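Local coordinates for BH0493 protein (Bacillus halodurans C-125, PDB 2QEE), which binds zinc and is a putative amidohydrolase, probably a metal-dependent enzyme of that superfamily whose substrate is not established here, at residues 34-37 against 38-41; 153-156 against 157-161; 185-188 against 189-192; 211-214 against 215-219. All blocks are in the same frame, centred on the assembly; numbering follows the deposited sequence. Where two conformers were deposited one is given.

Contact 1 (34-37 against 38-41); sequences PNFG and EILL
Ile39 folds back on Phe36, three residues earlier, just past the 3-10 residues 34-36, in the loop between strand 24-26 and helix 44-48. Its CD1 lies 4.0 Å from Phe36 CB and meets the phenyl ring at the edge, near the ring plane. An uncommon first torsion brings it there: CG1 is wedged between the backbone N and the carbonyl carbon (chi1 46°), and the extended second torsion carries CD1 on to the aromatic side chain. On the way, Ile39 CG1 passes 3.7 Å from Phe36 O. The far part of the Phe36 ring leads off to meet Trp157 edge-to-face.

Leu40 makes the second clasp. With CG anti to the backbone N (chi1 177°), its CD2 branch reaches back over Pro34, 3.8 Å from Pro34 CA. Proline suits the start of the turn because its phi is already fixed, and Val130 of helix 126-136 packs on both residues.

Gly37 N donates to Pro34 O, and Gly37 O in turn accepts from Leu40 N at 3.0 Å. Gly37 has a positive phi (80°), which favours glycine, and a side chain there would run into Glu38 N. Across the turn, side chains meet only through carbon and the one direct hydrogen bond is main-chain; Asn35, bonded to Lys161 NZ and Gln162 O, ties the loop to the end of helix 151-158.

Contact 2 (153-156 against 157-161); sequences ERIS and WLEGK
Arg154 lays its aliphatic stem along Leu158, CG against CD1 at 3.9 Å, the two side chains pointing the same way one turn apart on helix 151-158. Beyond that stem the arginine bends at chi3 (59°), and its guanidinium turns to a salt bridge with Asp151 and a bond to Pro148 O. Ile155 and Glu159 repeat the side-by-side pattern on the exposed side, where Ile155 CG2 lies 3.5 Å from Glu159 OE1. Trp157 is buried, and its CD1 comes within 3.3 Å of Glu153 O, obliquely to the ring.

The helix ends in a Schellman motif. Lys161 N donates to Ser156 O at 3.0 Å, spanning five residues, and Gly160 N closes the shorter bond to Trp157 O. Gly160 takes the positive phi (89°) of the motif, where a CB would be jammed against the carbonyl oxygen before it. Lys161 then runs past Ser156, its CD 4.0 Å from Ser156 CB, and its NZ reaches Asn35 O. With an alanine here the methylene chain beside Ser156 disappears, and Asn35 O would probably be left without its ammonium partner.

Lysine thus serves twice: its hydrocarbon part covers the serine, and its charged end ties the helix terminus to a loop. The helix itself ends by backbone bonds, while Arg154 finds Asp151 and Pro148 O, and Lys161 finds Asn35 O, outside the turn.

Contact 3 (185-188 against 189-192); sequences HRLR and DWGY
A Schellman motif closes helix 180-189, with Gly191 as the residue of positive phi (93°) and Tyr192 just beyond it. Leu187 O is gripped twice: Tyr192 N donates at 3.0 Å and Trp190 N at 2.9 Å, from opposite faces of the carbonyl plane. Gly191 N completes the reversal by bonding to Arg188 O, again from above the carbonyl plane. A side chain at Gly191 would be forced against the preceding carbonyl oxygen, which is why glycine fits.

Arg186 and Trp190 form the main side-chain pair, lying alongside each other and pointing the same way. Arg186 CB sits over the six-membered ring, 4.1 Å from its centroid, a CH-pi contact. Farther along, a bend at chi3 (79°) brings the guanidinium to the ring's outer rim, where NH2 is 3.6 Å from Trp190 CZ2. That carbon lies over one face of the guanidinium, yet the two planes are 50° apart, so this is no parallel stack. The charge itself is taken up by a salt bridge to Asp151 and a bond to Phe149 O, while Arg186 O lies over a face of the indole.

Leu187 and Tyr192 touch through their CB atoms at 4.0 Å, and Phe209 of helix 200-217 packs on both. An apolar contact between residues on the two sides of the glycine, bridging the same pair as the long backbone bond, is the classic hydrophobic partner of a Schellman helix ending.

Contact 4 (211-214 against 215-219); sequences TDWI and ERMDP
The last two turns of helix 200-217 carry a cation-pi pair three residues apart; the chain leaves the helix at Asp218, and Pro219 follows. In the pi interactions, Arg216 brings its guanidinium over one face of Trp213, with CZ 4.3 Å from the centroid of the six-membered ring and almost on its normal. The planes stand 73° apart, so the cation comes in edge-first, NH1 leading to 3.3 Å from Trp213 CE2. The Arg216 chain starts anti to the backbone N (chi1 -165°) and folds at chi3, which also lays CD on the ring, 3.4 Å from Trp213 CZ3. Met217 SD lies 5.4 Å from the six-membered ring centroid, obliquely, a Met-aromatic contact, and its methyl CE packs 3.6 Å from Trp213 CE3. A serine in place of Trp213 would probably leave the Arg216 guanidinium without its aromatic bed and open a gap beside the methyl of Met217.

Among the hydrogen bonds, four successive backbone links of the alpha-helical kind run from Glu215, Arg216, Met217 and Asp218 back to Thr211, Asp212, Trp213 and Ile214. Water adds a second donor to Asp212 O at 2.7 Å, and another water bonds to Ile214 O. Asp218, with positive phi, is salt-bridged to Arg416.

In the apolar packing, Ile214 CG1 touches Pro219 CG at 4.1 Å, the two side chains crossing at about a right angle, and helix 237-253 covers the isoleucine. Proline has no N-H to offer the helix end; instead Pro219 CD rests 3.4 Å from Ile214 O.

Contacts 1, 2 and 4 make a chain of neighbours, with contact 2 in the middle, its centre about 12 Å from each of the other two. Ile39 CD1 meets Glu153 CG, and Trp157 CB meets Trp213 CZ3, both at 3.8 Å. Contact 3 lies farther out: Arg154 CZ packs 3.5 Å from Trp190 CZ2, and Tyr192 OH probably hydrogen-bonds Asp212 OD2 at 2.6 Å, joining it to contact 4. The zinc, held by His28, His30 and Asp357, is about 11 Å from the Glu153 side chain and about 14 Å from that of Leu40, so neither contact supplies a zinc ligand; the Glu153 side chain is about 7 Å from that of His30.

Contact 1 (34-37 against 38-41)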
loop_
_atom_site.group_PDB
_atom_site.type_symbol
_atom_site.label_atom_id
_atom_site.label_comp_id
_atom_site.label_asym_id
_atom_site.label_seq_id
_atom_site.Cartn_x
_atom_site.Cartn_y
_atom_site.Cartn_z
ATOM N N PRO C 34 6.436 34.504 18.134
ATOM C CA PRO C 34 6.038 34.667 19.513
ATOM C C PRO C 34 5.464 36.063 19.772
ATOM O O PRO C 34 4.651 36.179 20.660
ATOM C CB PRO C 34 7.334 34.402 20.307
ATOM C CG PRO C 34 8.444 34.562 19.330
ATOM C CD PRO C 34 7.875 34.182 17.993
ATOM N N ASN C 35 5.857 37.062 18.980
ATOM C CA ASN C 35 5.251 38.414 19.093
ATOM C C ASN C 35 3.766 38.450 18.733
ATOM O O ASN C 35 3.048 39.393 19.104
ATOM C CB ASN C 35 6.050 39.497 18.331
ATOM C CG ASN C 35 5.997 39.335 16.839
ATOM O OD1 ASN C 35 6.013 38.214 16.347
ATOM N ND2 ASN C 35 5.961 40.453 16.097
ATOM N N PHE C 36 3.262 37.416 18.054
ATOM C CA PHE C 36 1.810 37.344 17.807
ATOM C C PHE C 36 1.030 36.939 19.050
ATOM O O PHE C 36 -0.195 36.862 19.024
ATOM C CB PHE C 36 1.494 36.385 16.645
ATOM C CG PHE C 36 1.696 36.993 15.293
ATOM C CD1 PHE C 36 2.911 37.599 14.936
ATOM C CD2 PHE C 36 0.653 36.994 14.365
ATOM C CE1 PHE C 36 3.107 38.159 13.670
ATOM C CE2 PHE C 36 0.834 37.554 13.082
ATOM C CZ PHE C 36 2.079 38.141 12.740
ATOM N N GLY C 37 1.741 36.621 20.111
ATOM C CA GLY C 37 1.106 36.296 21.416
ATOM C C GLY C 37 0.529 34.904 21.652
ATOM O O GLY C 37 1.114 33.904 21.238
ATOM N N GLU C 38 -0.607 34.852 22.352
ATOM C CA GLU C 38 -1.223 33.616 22.849
ATOM C C GLU C 38 -1.568 32.554 21.795
ATOM O O GLU C 38 -1.732 31.382 22.167
ATOM C CB GLU C 38 -2.503 33.917 23.662
ATOM C CG GLU C 38 -2.286 34.704 24.972
ATOM C CD GLU C 38 -1.487 33.958 26.045
ATOM O OE1 GLU C 38 -1.587 34.342 27.235
ATOM O OE2 GLU C 38 -0.761 32.988 25.716
ATOM N N ILE C 39 -1.722 32.954 20.546
ATOM C CA ILE C 39 -2.016 31.975 19.478
ATOM C C ILE C 39 -0.831 31.029 19.229
ATOM O O ILE C 39 -1.029 29.960 18.652
ATOM C CB ILE C 39 -2.415 32.570 18.091
ATOM C CG1 ILE C 39 -1.492 33.695 17.663
ATOM C CG2 ILE C 39 -3.857 33.027 18.099
ATOM C CD1 ILE C 39 -1.757 34.092 16.200
ATOM N N LEU C 40 0.375 31.424 19.626
ATOM C CA LEU C 40 1.496 30.458 19.720
ATOM C C LEU C 40 1.287 29.551 20.919
ATOM O O LEU C 40 1.458 29.976 22.097
ATOM C CB LEU C 40 2.864 31.184 19.807
ATOM C CG LEU C 40 4.070 30.239 19.983
ATOM C CD1 LEU C 40 4.309 29.418 18.705
ATOM C CD2 LEU C 40 5.357 31.028 20.268
ATOM N N LEU C 41 0.945 28.275 20.633
ATOM C CA LEU C 41 0.689 27.290 21.688
ATOM C C LEU C 41 1.975 26.606 22.081
ATOM O O LEU C 41 2.750 26.201 21.201
ATOM C CB LEU C 41 -0.317 26.210 21.217
ATOM C CG LEU C 41 -1.671 26.786 20.749
ATOM C CD1 LEU C 41 -2.593 25.651 20.335
ATOM C CD2 LEU C 41 -2.363 27.646 21.886
HETATM O O HOH W 1 2.391 31.944 23.596
#

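Contact 2 (153-156 against 157-161)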
loop_
_atom_site.group_PDB
_atom_site.type_symbol
_atom_site.label_atom_id
_atom_site.label_comp_id
_atom_site.label_asym_id
_atom_site.label_seq_id
_atom_site.Cartn_x
_atom_site.Cartn_y
_atom_site.Cartn_z
ATOM N N GLU C 153 -6.057 36.331 14.660
ATOM C CA GLU C 153 -4.807 36.480 13.938
ATOM C C GLU C 153 -4.813 37.782 13.157
ATOM O O GLU C 153 -3.801 38.470 13.068
ATOM C CB GLU C 153 -4.608 35.324 12.950
ATOM C CG GLU C 153 -4.499 33.922 13.532
ATOM C CD GLU C 153 -4.301 32.901 12.415
ATOM O OE1 GLU C 153 -4.895 31.768 12.531
ATOM O OE2 GLU C 153 -3.582 33.280 11.418
ATOM N N ARG C 154 -5.950 38.079 12.530
ATOM C CA ARG C 154 -6.079 39.239 11.653
ATOM C C ARG C 154 -5.601 40.535 12.374
ATOM O O ARG C 154 -4.918 41.369 11.775
ATOM C CB ARG C 154 -7.524 39.362 11.111
ATOM C CG ARG C 154 -7.625 40.328 9.909
ATOM C CD ARG C 154 -8.994 40.324 9.181
ATOM N NE ARG C 154 -10.067 40.689 10.082
ATOM C CZ ARG C 154 -10.760 39.805 10.787
ATOM N NH1 ARG C 154 -10.473 38.511 10.679
ATOM N NH2 ARG C 154 -11.747 40.205 11.589
ATOM N N ILE C 155 -5.878 40.620 13.667
ATOM C CA ILE C 155 -5.555 41.814 14.499
ATOM C C ILE C 155 -4.074 42.221 14.455
ATOM O O ILE C 155 -3.734 43.392 14.141
ATOM C CB ILE C 155 -6.014 41.611 15.965
ATOM C CG1 ILE C 155 -7.556 41.577 16.019
ATOM C CG2 ILE C 155 -5.536 42.766 16.826
ATOM C CD1 ILE C 155 -8.192 41.482 17.433
ATOM N N SER C 156 -3.206 41.255 14.755
ATOM C CA SER C 156 -1.769 41.497 14.753
ATOM C C SER C 156 -1.325 42.042 13.391
ATOM O O SER C 156 -0.525 42.983 13.316
ATOM C CB SER C 156 -1.009 40.216 15.122
ATOM O OG SER C 156 -1.392 39.741 16.406
ATOM N N TRP C 157 -1.845 41.455 12.310
ATOM C CA TRP C 157 -1.504 41.888 10.979
ATOM C C TRP C 157 -1.942 43.326 10.778
ATOM O O TRP C 157 -1.184 44.150 10.288
ATOM C CB TRP C 157 -2.170 41.013 9.930
ATOM C CG TRP C 157 -1.493 39.624 9.884
ATOM C CD1 TRP C 157 -2.020 38.428 10.302
ATOM C CD2 TRP C 157 -0.160 39.339 9.419
ATOM N NE1 TRP C 157 -1.094 37.397 10.108
ATOM C CE2 TRP C 157 0.048 37.934 9.561
ATOM C CE3 TRP C 157 0.868 40.123 8.876
ATOM C CZ2 TRP C 157 1.277 37.318 9.214
ATOM C CZ3 TRP C 157 2.081 39.510 8.519
ATOM C CH2 TRP C 157 2.258 38.104 8.687
ATOM N N LEU C 158 -3.191 43.571 11.128
ATOM C CA LEU C 158 -3.756 44.921 10.969
ATOM C C LEU C 158 -3.075 45.928 11.885
ATOM O O LEU C 158 -3.009 47.106 11.533
ATOM C CB LEU C 158 -5.283 44.895 11.115
ATOM C CG LEU C 158 -6.046 44.224 9.937
ATOM C CD1 LEU C 158 -7.549 44.187 10.171
ATOM C CD2 LEU C 158 -5.743 44.774 8.508
ATOM N N GLU C 159 -2.574 45.480 13.032
ATOM C CA GLU C 159 -1.777 46.331 13.937
ATOM C C GLU C 159 -0.369 46.570 13.441
ATOM O O GLU C 159 0.390 47.297 14.096
ATOM C CB GLU C 159 -1.707 45.765 15.351
ATOM C CG GLU C 159 -2.995 45.815 16.106
ATOM C CD GLU C 159 -2.885 45.194 17.476
ATOM O OE1 GLU C 159 -3.781 45.452 18.317
ATOM O OE2 GLU C 159 -1.912 44.437 17.727
ATOM N N GLY C 160 0.001 45.990 12.292
ATOM C CA GLY C 160 1.310 46.264 11.724
ATOM C C GLY C 160 2.419 45.334 12.209
ATOM O O GLY C 160 3.575 45.502 11.798
ATOM N N LYS C 161 2.077 44.373 13.077
ATOM C CA LYS C 161 3.027 43.368 13.547
ATOM C C LYS C 161 3.631 42.611 12.365
ATOM O O LYS C 161 2.969 42.348 11.357
ATOM C CB LYS C 161 2.388 42.369 14.494
ATOM C CG LYS C 161 2.053 42.943 15.815
ATOM C CD LYS C 161 2.176 41.906 16.872
ATOM C CE LYS C 161 1.774 42.507 18.203
ATOM N NZ LYS C 161 1.226 41.455 19.094
#

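Contact 3 (185-188 against 189-192)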
loop_
_atom_site.group_PDB
_atom_site.type_symbol
_atom_site.label_atom_id
_atom_site.label_comp_id
_atom_site.label_asym_id
_atom_site.label_seq_id
_atom_site.Cartn_x
_atom_site.Cartn_y
_atom_site.Cartn_z
ATOM N N HIS C 185 -19.873 37.435 2.530
ATOM C CA HIS C 185 -20.460 38.490 3.356
ATOM C C HIS C 185 -19.438 39.207 4.241
ATOM O O HIS C 185 -19.551 40.432 4.448
ATOM C CB HIS C 185 -21.637 37.940 4.153
ATOM C CG HIS C 185 -22.675 37.300 3.281
ATOM N ND1 HIS C 185 -23.403 38.014 2.352
ATOM C CD2 HIS C 185 -23.055 36.006 3.144
ATOM C CE1 HIS C 185 -24.205 37.192 1.696
ATOM N NE2 HIS C 185 -24.020 35.969 2.163
ATOM N N ARG C 186 -18.433 38.466 4.726
ATOM C CA ARG C 186 -17.292 39.081 5.431
ATOM C C ARG C 186 -16.466 39.968 4.493
ATOM O O ARG C 186 -16.118 41.095 4.849
ATOM C CB ARG C 186 -16.403 38.030 6.103
ATOM C CG ARG C 186 -17.136 37.123 7.057
ATOM C CD ARG C 186 -16.184 36.343 7.925
ATOM N NE ARG C 186 -15.684 37.167 9.025
ATOM C CZ ARG C 186 -14.673 36.827 9.823
ATOM N NH1 ARG C 186 -14.053 35.674 9.628
ATOM N NH2 ARG C 186 -14.286 37.637 10.819
ATOM N N LEU C 187 -16.175 39.492 3.288
ATOM C CA LEU C 187 -15.499 40.318 2.292
ATOM C C LEU C 187 -16.192 41.678 2.108
ATOM O O LEU C 187 -15.528 42.719 2.089
ATOM C CB LEU C 187 -15.454 39.645 0.919
ATOM C CG LEU C 187 -14.706 38.326 0.756
ATOM C CD1 LEU C 187 -14.447 38.118 -0.709
ATOM C CD2 LEU C 187 -13.410 38.318 1.506
ATOM N N ARG C 188 -17.519 41.637 1.907
ATOM C CA ARG C 188 -18.355 42.862 1.901
ATOM C C ARG C 188 -18.148 43.760 3.129
ATOM O O ARG C 188 -17.892 44.960 2.988
ATOM C CB ARG C 188 -19.834 42.499 1.773
ATOM C CG ARG C 188 -20.166 41.845 0.498
ATOM C CD ARG C 188 -21.655 41.474 0.416
ATOM N NE ARG C 188 -21.996 41.109 -0.956
ATOM C CZ ARG C 188 -22.958 40.253 -1.286
ATOM N NH1 ARG C 188 -23.677 39.659 -0.337
ATOM N NH2 ARG C 188 -23.188 39.983 -2.568
ATOM N N ASP C 189 -18.241 43.194 4.320
ATOM C CA ASP C 189 -17.916 43.932 5.538
ATOM C C ASP C 189 -16.551 44.633 5.479
ATOM O O ASP C 189 -16.330 45.618 6.191
ATOM C CB ASP C 189 -17.893 42.996 6.737
ATOM C CG ASP C 189 -19.267 42.510 7.146
ATOM O OD1 ASP C 189 -20.269 42.727 6.420
ATOM O OD2 ASP C 189 -19.332 41.889 8.223
ATOM N N TRP C 190 -15.635 44.115 4.650
ATOM C CA TRP C 190 -14.241 44.577 4.632
ATOM C C TRP C 190 -13.970 45.482 3.429
ATOM O O TRP C 190 -12.822 45.858 3.177
ATOM C CB TRP C 190 -13.265 43.358 4.663
ATOM C CG TRP C 190 -13.280 42.559 5.984
ATOM C CD1 TRP C 190 -13.534 43.047 7.246
ATOM C CD2 TRP C 190 -12.999 41.153 6.160
ATOM N NE1 TRP C 190 -13.446 42.037 8.179
ATOM C CE2 TRP C 190 -13.119 40.865 7.544
ATOM C CE3 TRP C 190 -12.674 40.109 5.281
ATOM C CZ2 TRP C 190 -12.920 39.580 8.074
ATOM C CZ3 TRP C 190 -12.462 38.819 5.815
ATOM C CH2 TRP C 190 -12.608 38.569 7.198
ATOM N N GLY C 191 -15.024 45.806 2.663
ATOM C CA GLY C 191 -14.912 46.705 1.524
ATOM C C GLY C 191 -14.671 46.098 0.162
ATOM O O GLY C 191 -14.394 46.821 -0.814
ATOM N N TYR C 192 -14.777 44.766 0.087
ATOM C CA TYR C 192 -14.626 44.048 -1.183
ATOM C C TYR C 192 -16.021 43.795 -1.739
ATOM O O TYR C 192 -16.752 42.966 -1.247
ATOM C CB TYR C 192 -13.827 42.742 -0.989
ATOM C CG TYR C 192 -12.469 43.006 -0.381
ATOM C CD1 TYR C 192 -11.399 43.419 -1.182
ATOM C CD2 TYR C 192 -12.269 42.889 0.983
ATOM C CE1 TYR C 192 -10.188 43.696 -0.642
ATOM C CE2 TYR C 192 -11.025 43.188 1.539
ATOM C CZ TYR C 192 -10.005 43.585 0.712
ATOM O OH TYR C 192 -8.763 43.856 1.251
#

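Contact 4 (211-214 against 215-219)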
loop_
_atom_site.group_PDB
_atom_site.type_symbol
_atom_site.label_atom_id
_atom_site.label_comp_id
_atom_site.label_asym_id
_atom_site.label_seq_id
_atom_site.Cartn_x
_atom_site.Cartn_y
_atom_site.Cartn_z
ATOM N N THR C 211 -4.625 40.210 -3.308
ATOM C CA THR C 211 -3.473 41.068 -3.510
ATOM C C THR C 211 -3.167 41.862 -2.229
ATOM O O THR C 211 -1.988 42.096 -1.883
ATOM C CB THR C 211 -3.714 42.040 -4.707
ATOM O OG1 THR C 211 -3.862 41.258 -5.900
ATOM C CG2 THR C 211 -2.513 42.977 -4.870
ATOM N N ASP C 212 -4.213 42.290 -1.518
ATOM C CA ASP C 212 -4.031 43.077 -0.296
ATOM C C ASP C 212 -3.380 42.235 0.769
ATOM O O ASP C 212 -2.534 42.710 1.536
ATOM C CB ASP C 212 -5.375 43.595 0.280
ATOM C CG ASP C 212 -5.954 44.802 -0.496
ATOM O OD1 ASP C 212 -5.274 45.366 -1.375
ATOM O OD2 ASP C 212 -7.116 45.163 -0.224
ATOM N N TRP C 213 -3.741 40.952 0.830
ATOM C CA TRP C 213 -3.142 40.106 1.874
ATOM C C TRP C 213 -1.729 39.645 1.490
ATOM O O TRP C 213 -0.881 39.517 2.352
ATOM C CB TRP C 213 -4.064 38.931 2.198
ATOM C CG TRP C 213 -5.085 39.421 3.155
ATOM C CD1 TRP C 213 -6.398 39.717 2.886
ATOM C CD2 TRP C 213 -4.854 39.767 4.519
ATOM N NE1 TRP C 213 -7.001 40.208 4.038
ATOM C CE2 TRP C 213 -6.066 40.244 5.048
ATOM C CE3 TRP C 213 -3.730 39.720 5.351
ATOM C CZ2 TRP C 213 -6.187 40.646 6.385
ATOM C CZ3 TRP C 213 -3.849 40.110 6.677
ATOM C CH2 TRP C 213 -5.072 40.568 7.183
ATOM N N ILE C 214 -1.493 39.470 0.210
ATOM C CA ILE C 214 -0.153 39.191 -0.308
ATOM C C ILE C 214 0.769 40.338 0.060
ATOM O O ILE C 214 1.833 40.113 0.592
ATOM C CB ILE C 214 -0.157 38.949 -1.818
ATOM C CG1 ILE C 214 -0.769 37.552 -2.142
ATOM C CG2 ILE C 214 1.317 39.038 -2.381
ATOM C CD1 ILE C 214 -1.100 37.352 -3.572
ATOM N N GLU C 215 0.333 41.570 -0.182
ATOM C CA GLU C 215 1.136 42.751 0.115
ATOM C C GLU C 215 1.443 42.819 1.608
ATOM O O GLU C 215 2.571 43.048 2.028
ATOM C CB GLU C 215 0.355 43.991 -0.328
ATOM C CG GLU C 215 0.893 45.312 0.173
ATOM C CD GLU C 215 0.147 46.486 -0.428
ATOM O OE1 GLU C 215 -1.008 46.308 -0.900
ATOM O OE2 GLU C 215 0.733 47.597 -0.440
ATOM N N ARG C 216 0.420 42.605 2.412
ATOM C CA ARG C 216 0.551 42.641 3.844
ATOM C C ARG C 216 1.479 41.547 4.451
ATOM O O ARG C 216 2.308 41.823 5.347
ATOM C CB ARG C 216 -0.834 42.549 4.464
ATOM C CG ARG C 216 -0.889 42.928 5.911
ATOM C CD ARG C 216 -2.362 43.158 6.354
ATOM N NE ARG C 216 -3.013 44.360 5.781
ATOM C CZ ARG C 216 -4.093 44.345 4.997
ATOM N NH1 ARG C 216 -4.683 43.209 4.664
ATOM N NH2 ARG C 216 -4.601 45.481 4.546
ATOM N N MET C 217 1.301 40.305 3.999
ATOM C CA MET C 217 1.929 39.158 4.666
ATOM C C MET C 217 3.238 38.728 4.028
ATOM O O MET C 217 4.039 38.025 4.683
ATOM C CB MET C 217 0.981 37.964 4.603
ATOM C CG MET C 217 -0.165 37.997 5.568
ATOM S SD MET C 217 -1.095 36.446 5.411
ATOM C CE MET C 217 -2.322 36.709 6.685
ATOM N N ASP C 218 3.412 39.079 2.759
ATOM C CA ASP C 218 4.496 38.589 1.927
ATOM C C ASP C 218 4.598 37.044 1.990
ATOM O O ASP C 218 5.669 36.500 2.208
ATOM C CB ASP C 218 5.834 39.201 2.323
ATOM C CG ASP C 218 6.922 38.892 1.310
ATOM O OD1 ASP C 218 6.614 38.562 0.126
ATOM O OD2 ASP C 218 8.109 38.957 1.694
ATOM N N PRO C 219 3.502 36.351 1.682
ATOM C CA PRO C 219 3.476 34.898 1.930
ATOM C C PRO C 219 4.402 34.188 0.948
ATOM O O PRO C 219 4.558 34.620 -0.212
ATOM C CB PRO C 219 1.993 34.546 1.636
ATOM C CG PRO C 219 1.600 35.518 0.546
ATOM C CD PRO C 219 2.280 36.816 1.000
HETATM O O HOH W 2 -2.261 45.327 1.892
HETATM O O HOH W 3 4.417 41.031 -0.809
#